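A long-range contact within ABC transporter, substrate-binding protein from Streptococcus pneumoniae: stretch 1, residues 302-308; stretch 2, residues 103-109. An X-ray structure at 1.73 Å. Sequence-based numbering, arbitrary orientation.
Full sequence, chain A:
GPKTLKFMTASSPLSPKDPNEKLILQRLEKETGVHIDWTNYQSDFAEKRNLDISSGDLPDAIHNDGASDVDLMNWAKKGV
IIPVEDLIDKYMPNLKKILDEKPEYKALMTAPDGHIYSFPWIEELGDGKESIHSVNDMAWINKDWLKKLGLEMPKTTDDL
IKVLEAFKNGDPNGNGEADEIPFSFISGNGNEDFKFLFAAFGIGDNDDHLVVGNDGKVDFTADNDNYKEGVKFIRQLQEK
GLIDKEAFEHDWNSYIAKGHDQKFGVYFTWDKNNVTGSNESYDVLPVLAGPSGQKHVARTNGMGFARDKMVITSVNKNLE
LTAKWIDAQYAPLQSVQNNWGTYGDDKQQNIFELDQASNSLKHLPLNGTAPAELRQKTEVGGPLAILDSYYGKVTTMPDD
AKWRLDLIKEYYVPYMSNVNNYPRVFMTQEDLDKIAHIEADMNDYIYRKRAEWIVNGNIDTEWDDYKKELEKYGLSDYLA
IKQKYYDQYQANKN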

ATOM      1  N   GLY A 302       0.346  -6.202   0.136  1.00 13.24           N
ATOM      2  CA  GLY A 302       0.874  -4.859   0.240  1.00 14.18           C
ATOM      3  C   GLY A 302       2.216  -4.813   0.923  1.00 14.00           C
ATOM      4  O   GLY A 302       2.494  -5.611   1.827  1.00 13.82           O
ATOM      5  N   MET A 303       3.047  -3.866   0.507  1.00 16.53           N
ATOM      6  CA  MET A 303       4.379  -3.723   1.105  1.00 17.68           C
ATOM      7  C   MET A 303       4.834  -2.288   0.900  1.00 17.25           C
ATOM      8  O   MET A 303       4.615  -1.729  -0.178  1.00 17.98           O
ATOM      9  CB  MET A 303       5.359  -4.689   0.437  1.00 21.13           C
ATOM     10  CG  MET A 303       6.620  -4.940   1.259  1.00 24.75           C
ATOM     11  SD  MET A 303       8.007  -5.652   0.328  1.00 26.40           S
ATOM     12  CE  MET A 303       8.967  -6.263   1.695  1.00 27.27           C
ATOM     13  N   GLY A 304       5.490  -1.703   1.905  1.00 16.09           N
ATOM     14  CA  GLY A 304       6.083  -0.367   1.773  1.00 16.11           C
ATOM     15  C   GLY A 304       7.362  -0.475   0.964  1.00 15.96           C
ATOM     16  O   GLY A 304       8.479  -0.470   1.503  1.00 15.41           O
ATOM     17  N   PHE A 305       7.194  -0.644  -0.332  1.00 15.58           N
ATOM     18  CA  PHE A 305       8.316  -0.905  -1.234  1.00 15.70           C
ATOM     19  C   PHE A 305       8.015  -0.404  -2.610  1.00 16.18           C
ATOM     20  O   PHE A 305       6.927  -0.645  -3.147  1.00 15.56           O
ATOM     21  CB  PHE A 305       8.649  -2.390  -1.284  1.00 16.52           C
ATOM     22  CG  PHE A 305       9.798  -2.727  -2.201  1.00 16.16           C
ATOM     23  CD1 PHE A 305      11.120  -2.492  -1.820  1.00 15.82           C
ATOM     24  CD2 PHE A 305       9.544  -3.255  -3.477  1.00 15.86           C
ATOM     25  CE1 PHE A 305      12.167  -2.864  -2.663  1.00 15.45           C
ATOM     26  CE2 PHE A 305      10.581  -3.571  -4.326  1.00 16.02           C
ATOM     27  CZ  PHE A 305      11.899  -3.355  -3.920  1.00 15.37           C
ATOM     28  N   ALA A 306       8.930   0.368  -3.156  1.00 14.53           N
ATOM     29  CA  ALA A 306       8.874   0.719  -4.581  1.00 16.05           C
ATOM     30  C   ALA A 306      10.207   0.487  -5.160  1.00 16.27           C
ATOM     31  O   ALA A 306      11.200   1.020  -4.655  1.00 15.59           O
ATOM     32  CB  ALA A 306       8.444   2.163  -4.759  1.00 16.23           C
ATOM     33  N   ARG A 307      10.256  -0.308  -6.234  1.00 16.92           N
ATOM     34  CA  ARG A 307      11.504  -0.758  -6.797  1.00 16.37           C
ATOM     35  C   ARG A 307      12.396   0.388  -7.297  1.00 16.38           C
ATOM     36  O   ARG A 307      13.621   0.310  -7.183  1.00 14.32           O
ATOM     37  CB  ARG A 307      11.258  -1.713  -7.985  1.00 18.16           C
ATOM     38  CG  ARG A 307      12.285  -2.811  -8.046  1.00 18.59           C
ATOM     39  CD  ARG A 307      12.009  -3.864  -9.101  1.00 17.53           C
ATOM     40  NE  ARG A 307      10.607  -4.255  -9.238  1.00 17.56           N
ATOM     41  CZ  ARG A 307       9.969  -5.180  -8.523  1.00 18.06           C
ATOM     42  NH1 ARG A 307      10.583  -5.854  -7.561  1.00 16.74           N
ATOM     43  NH2 ARG A 307       8.670  -5.422  -8.790  1.00 18.62           N
ATOM     44  N   ASP A 308      11.766   1.431  -7.844  1.00 16.85           N
ATOM     45  CA  ASP A 308      12.481   2.522  -8.476  1.00 19.24           C
ATOM     46  C   ASP A 308      12.083   3.897  -7.972  1.00 19.06           C
ATOM     47  O   ASP A 308      11.015   4.428  -8.304  1.00 22.42           O
ATOM     48  CB  ASP A 308      12.293   2.443  -9.989  1.00 19.55           C
ATOM     49  CG  ASP A 308      12.769   3.672 -10.701  1.00 22.09           C
ATOM     50  OD1 ASP A 308      13.737   4.362 -10.232  1.00 23.59           O
ATOM     51  OD2 ASP A 308      12.168   3.939 -11.765  1.00 23.76           O
TER
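Stretch 2 103-109: PEYKALM

A short helical segment packs one side against the alternating side chains of an extended segment, making a small, mostly apolar contact that is pinned at one end by an arginine-to-carbonyl hydrogen bond and bridged near the other by a water.

Stretch 2 is helical through E104 to L108, with backbone hydrogen bonds from L108 N to E104 O (3.2 Å) and from M109 N to Y105 O (3.0 Å). Stretch 1 is extended through M303, F305 and A306, with phi/psi of -156/141 at M303 and -152/129 at F305, and turns at R307 to -61/-36. The two chains advance in the same sense: the CA of F305 lies 8.8 Å from the CA of Y105, and the CA of R307 lies 6.2 Å from the CA of M109, so the backbones draw together toward their C-terminal ends.

The extended backbone sends two alternate residues, M303 and F305, to the helix: both direct CA-to-CB toward it, while A306 is out of reach and G304 has no side chain to offer. From the helix, L108 points its CA-to-CB bond toward stretch 1 and gives up the largest area, 78 Å² of its surface. L108 CD1 sits 4.0 Å from the centroid of the F305 ring and 7° off the ring normal, a CH-pi contact over the face, while L108 CB meets F305 CZ at 3.6 Å. L108 CD1 also lies 3.8 Å from M303 SD, so one leucine touches both inward residues.

One turn earlier, Y105 starts sideways but brings its ring in. Its plane is 18° from that of F305, yet the centroids are 5.8 Å apart and the rings barely overlap; the nearest atoms are F305 CD1 and Y105 CD1, at 3.8 Å. M303, with all three chi angles in t, reaches far enough for its CE to come 3.4 Å from Y105 CE1 and 3.6 Å from E104 OE2.

R307 leaves its backbone sideways, but its guanidinium comes nearer, and NH1 donates to L108 O at 2.7 Å with an angle of 152°; the carbonyl lies near the guanidinium plane, at its edge. A water donates to both Y105 OH and G304 O, each 2.7 Å from the water oxygen, tying tyrosine to the extended backbone. The rule to read here is economical: alternate residues of the extended chain face a leucine and a tyrosine three positions apart on the helix, and just 346 Å² is buried in all.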

ATOM      1  N   PRO A 103      18.005  -9.098   3.594  1.00 21.62           N
ATOM      2  CA  PRO A 103      18.353  -9.581   2.278  1.00 22.67           C
ATOM      3  C   PRO A 103      17.199  -9.842   1.338  1.00 20.66           C
ATOM      4  O   PRO A 103      17.440  -9.940   0.130  1.00 21.56           O
ATOM      5  CB  PRO A 103      19.130 -10.884   2.546  1.00 25.30           C
ATOM      6  CG  PRO A 103      18.792 -11.272   3.925  1.00 25.22           C
ATOM      7  CD  PRO A 103      18.376 -10.047   4.665  1.00 24.21           C
ATOM      8  N   GLU A 104      15.969  -9.928   1.848  1.00 21.04           N
ATOM      9  CA  GLU A 104      14.816 -10.026   0.964  1.00 22.14           C
ATOM     10  C   GLU A 104      14.748  -8.852  -0.015  1.00 21.66           C
ATOM     11  O   GLU A 104      14.279  -9.032  -1.137  1.00 21.20           O
ATOM     12  CB  GLU A 104      13.527 -10.128   1.755  1.00 26.53           C
ATOM     13  CG  GLU A 104      13.118  -8.820   2.415  1.00 30.64           C
ATOM     14  CD  GLU A 104      12.101  -9.030   3.486  1.00 38.41           C
ATOM     15  OE1 GLU A 104      12.513  -9.288   4.652  1.00 39.28           O
ATOM     16  OE2 GLU A 104      10.892  -8.957   3.133  1.00 41.24           O
ATOM     17  N   TYR A 105      15.185  -7.652   0.402  1.00 19.98           N
ATOM     18  CA  TYR A 105      15.091  -6.502  -0.484  1.00 17.96           C
ATOM     19  C   TYR A 105      16.034  -6.645  -1.656  1.00 17.70           C
ATOM     20  O   TYR A 105      15.695  -6.203  -2.730  1.00 16.07           O
ATOM     21  CB  TYR A 105      15.317  -5.177   0.243  1.00 17.12           C
ATOM     22  CG  TYR A 105      14.189  -4.836   1.191  1.00 16.54           C
ATOM     23  CD1 TYR A 105      12.889  -4.688   0.737  1.00 16.63           C
ATOM     24  CD2 TYR A 105      14.421  -4.694   2.543  1.00 17.28           C
ATOM     25  CE1 TYR A 105      11.848  -4.390   1.616  1.00 17.10           C
ATOM     26  CE2 TYR A 105      13.404  -4.386   3.421  1.00 17.39           C
ATOM     27  CZ  TYR A 105      12.113  -4.229   2.938  1.00 16.77           C
ATOM     28  OH  TYR A 105      11.100  -3.932   3.781  1.00 17.52           O
ATOM     29  N   LYS A 106      17.180  -7.291  -1.460  1.00 17.80           N
ATOM     30  CA  LYS A 106      18.107  -7.509  -2.547  1.00 21.41           C
ATOM     31  C   LYS A 106      17.465  -8.326  -3.656  1.00 19.91           C
ATOM     32  O   LYS A 106      17.598  -7.979  -4.838  1.00 19.28           O
ATOM     33  CB  LYS A 106      19.395  -8.194  -2.076  1.00 24.47           C
ATOM     34  CG  LYS A 106      20.525  -8.019  -3.072  1.00 29.34           C
ATOM     35  CD  LYS A 106      21.842  -8.533  -2.495  1.00 33.68           C
ATOM     36  CE  LYS A 106      23.014  -7.648  -2.858  1.00 39.74           C
ATOM     37  NZ  LYS A 106      23.311  -7.739  -4.303  1.00 42.02           N
ATOM     38  N   ALA A 107      16.724  -9.359  -3.265  1.00 20.02           N
ATOM     39  CA  ALA A 107      15.995 -10.189  -4.230  1.00 20.79           C
ATOM     40  C   ALA A 107      14.950  -9.363  -4.981  1.00 20.87           C
ATOM     41  O   ALA A 107      14.823  -9.482  -6.199  1.00 22.31           O
ATOM     42  CB  ALA A 107      15.378 -11.405  -3.543  1.00 21.16           C
ATOM     43  N   LEU A 108      14.251  -8.481  -4.282  1.00 19.47           N
ATOM     44  CA  LEU A 108      13.222  -7.638  -4.919  1.00 19.03           C
ATOM     45  C   LEU A 108      13.816  -6.610  -5.890  1.00 19.49           C
ATOM     46  O   LEU A 108      13.140  -6.179  -6.822  1.00 19.45           O
ATOM     47  CB  LEU A 108      12.394  -6.932  -3.852  1.00 20.09           C
ATOM     48  CG  LEU A 108      11.558  -7.768  -2.871  1.00 19.95           C
ATOM     49  CD1 LEU A 108      10.745  -6.859  -1.969  1.00 20.65           C
ATOM     50  CD2 LEU A 108      10.650  -8.768  -3.560  1.00 20.24           C
ATOM     51  N   MET A 109      15.083  -6.227  -5.660  1.00 17.49           N
ATOM     52  CA  MET A 109      15.762  -5.232  -6.450  1.00 17.37           C
ATOM     53  C   MET A 109      16.337  -5.815  -7.740  1.00 17.21           C
ATOM     54  O   MET A 109      16.594  -5.077  -8.691  1.00 17.71           O
ATOM     55  CB  MET A 109      16.860  -4.560  -5.633  1.00 17.45           C
ATOM     56  CG  MET A 109      16.353  -3.705  -4.485  1.00 17.90           C
ATOM     57  SD  MET A 109      17.718  -3.233  -3.397  1.00 19.46           S
ATOM     58  CE  MET A 109      18.825  -2.343  -4.462  1.00 18.63           C
TER
HETATM   59  O   HOH W   1       8.797  -2.576   3.201  1.00 18.04           O